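PDB 2PEB: putative dioxygenase from Nostoc punctiforme, which is probably a dioxygenase of the DOPA 4,5-dioxygenase family, binding a metal ion, here zinc, through a cluster of histidines. Local coordinates for residues G11-V16 / M56-F61. Residues are numbered along the deposited sequence; the frame is centred on the assembly and turned at random.
Sequences GFHAHV and MYQVAF. With ZN (zinc ion), chain C.
Phe12 and Phe61, Ala14 and Val59, and Val16 and Tyr57 form the hydrogen-bonded pairs of an antiparallel ladder, each joined by two backbone bonds; Ala14 N to Val59 O measures 2.8 Å. Between them His13 faces Ala60 and His15 faces Gln58 as non-hydrogen-bonded pairs.

The face bearing the histidines binds metal. His13 uses ND1 (2.1 Å from the zinc ion) and His15 uses NE2 (1.9 Å), and His85 of strand 82-87 supplies a further nitrogen. Gln58 runs beside the His15 ring; its CG is anti to the backbone N (chi1 165°), and the extended chain beyond carries the amide over one face of the His13 ring, CD 3.4 Å from His13 CE1, the two planes 30° apart. The selenium of selenomethionine Met56 meets the edge of the His15 ring, in its plane, SE 3.3 Å from His15 ND1. Small Ala60 leaves room for His13, its CB against CD2.

The other face is largely apolar. Val16 sets CB over one face of the Tyr57 ring, 3.5 Å from CZ, a CH-pi contact suited to a branched residue, while Tyr57 OH hydrogen-bonds Ala26 O on helix 23-36. An alanine in place of Tyr57, lacking ring and hydroxyl, would probably open a gap beside Val16 and leave Ala26 O without this donor. The Phe61 ring presses CE2 to Phe12 CB at 3.4 Å, the two rings nearly parallel but barely overlapping.

Adjacent strands thus make a two-sided sheet: Tyr57 and Val59 pack on helix 23-36, while the His-X-His pair of strand 11-18, joined by His85, gives the zinc its three histidines, consistent with the metal centre expected of this dioxygenase family.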
# COMPACT_ATOMS: atom_id res chain seq x y z
N GLY A 11 -3.57 -2.36 14.82
CA GLY A 11 -3.20 -3.51 14.04
C GLY A 11 -3.58 -3.36 12.62
O GLY A 11 -4.14 -2.34 12.22
N PHE A 12 -3.28 -4.38 11.83
CA PHE A 12 -3.61 -4.42 10.41
C PHE A 12 -4.19 -5.74 9.99
O PHE A 12 -3.93 -6.79 10.59
CB PHE A 12 -2.40 -4.13 9.51
CG PHE A 12 -1.79 -2.80 9.76
CD1 PHE A 12 -0.80 -2.66 10.72
CD2 PHE A 12 -2.16 -1.70 9.01
CE1 PHE A 12 -0.22 -1.43 10.98
CE2 PHE A 12 -1.59 -0.44 9.27
CZ PHE A 12 -0.59 -0.32 10.25
N HIS A 13 -5.02 -5.67 8.95
CA HIS A 13 -5.41 -6.85 8.17
C HIS A 13 -4.89 -6.75 6.79
O HIS A 13 -4.94 -5.69 6.18
CB HIS A 13 -6.91 -6.89 8.01
CG HIS A 13 -7.64 -7.36 9.21
ND1 HIS A 13 -9.01 -7.52 9.21
CD2 HIS A 13 -7.21 -7.75 10.44
CE1 HIS A 13 -9.39 -7.96 10.40
NE2 HIS A 13 -8.32 -8.13 11.16
N ALA A 14 -4.39 -7.84 6.26
CA ALA A 14 -4.30 -8.09 4.82
C ALA A 14 -5.43 -9.04 4.38
O ALA A 14 -5.67 -10.06 5.01
CB ALA A 14 -2.98 -8.63 4.48
N HIS A 15 -6.14 -8.66 3.33
CA HIS A 15 -7.14 -9.50 2.64
C HIS A 15 -6.53 -9.87 1.28
O HIS A 15 -6.26 -9.01 0.44
CB HIS A 15 -8.51 -8.79 2.55
CG HIS A 15 -9.14 -8.57 3.91
ND1 HIS A 15 -9.98 -9.50 4.48
CD2 HIS A 15 -9.04 -7.56 4.81
CE1 HIS A 15 -10.35 -9.11 5.67
NE2 HIS A 15 -9.84 -7.91 5.88
N VAL A 16 -6.24 -11.16 1.12
CA VAL A 16 -5.61 -11.68 -0.09
C VAL A 16 -6.69 -12.30 -0.92
O VAL A 16 -7.32 -13.31 -0.54
CB VAL A 16 -4.52 -12.73 0.27
CG1 VAL A 16 -3.85 -13.24 -0.99
CG2 VAL A 16 -3.47 -12.15 1.24
N MSE A 56 -11.35 -14.66 -0.67
CA MSE A 56 -10.19 -14.12 0.05
C MSE A 56 -9.93 -14.88 1.29
O MSE A 56 -10.74 -15.74 1.68
CB MSE A 56 -10.29 -12.59 0.38
CG MSE A 56 -11.47 -12.20 1.29
SE MSE A 56 -10.99 -12.37 3.14
CE MSE A 56 -12.75 -12.33 3.99
N TYR A 57 -8.77 -14.63 1.86
CA TYR A 57 -8.49 -14.98 3.24
C TYR A 57 -7.89 -13.78 3.96
O TYR A 57 -7.32 -12.88 3.34
CB TYR A 57 -7.62 -16.25 3.35
CG TYR A 57 -6.26 -16.12 2.75
CD1 TYR A 57 -5.26 -15.43 3.41
CD2 TYR A 57 -5.97 -16.69 1.52
CE1 TYR A 57 -3.99 -15.29 2.86
CE2 TYR A 57 -4.68 -16.58 0.96
CZ TYR A 57 -3.72 -15.87 1.63
OH TYR A 57 -2.46 -15.77 1.12
N GLN A 58 -8.05 -13.78 5.28
CA GLN A 58 -7.63 -12.67 6.13
C GLN A 58 -6.32 -13.05 6.82
O GLN A 58 -6.12 -14.20 7.21
CB GLN A 58 -8.71 -12.39 7.18
CG GLN A 58 -8.28 -11.52 8.33
CD GLN A 58 -9.42 -11.19 9.29
OE1 GLN A 58 -10.48 -10.69 8.88
NE2 GLN A 58 -9.18 -11.43 10.57
N VAL A 59 -5.46 -12.07 6.96
CA VAL A 59 -4.24 -12.18 7.72
C VAL A 59 -4.22 -10.97 8.66
O VAL A 59 -4.21 -9.83 8.16
CB VAL A 59 -3.01 -12.06 6.80
CG1 VAL A 59 -1.71 -12.39 7.56
CG2 VAL A 59 -3.15 -12.98 5.58
N ALA A 60 -4.20 -11.18 9.97
CA ALA A 60 -4.11 -10.13 10.99
C ALA A 60 -2.73 -10.07 11.60
O ALA A 60 -2.12 -11.09 11.86
CB ALA A 60 -5.16 -10.32 12.12
N PHE A 61 -2.27 -8.86 11.92
CA PHE A 61 -1.01 -8.68 12.62
C PHE A 61 -1.00 -7.38 13.41
O PHE A 61 -1.72 -6.42 13.08
CB PHE A 61 0.19 -8.72 11.69
CG PHE A 61 0.04 -7.92 10.44
CD1 PHE A 61 -0.62 -8.47 9.32
CD2 PHE A 61 0.58 -6.67 10.30
CE1 PHE A 61 -0.77 -7.76 8.16
CE2 PHE A 61 0.45 -5.96 9.08
CZ PHE A 61 -0.22 -6.50 8.03
ZN ZN C . -10.05 -6.96 7.50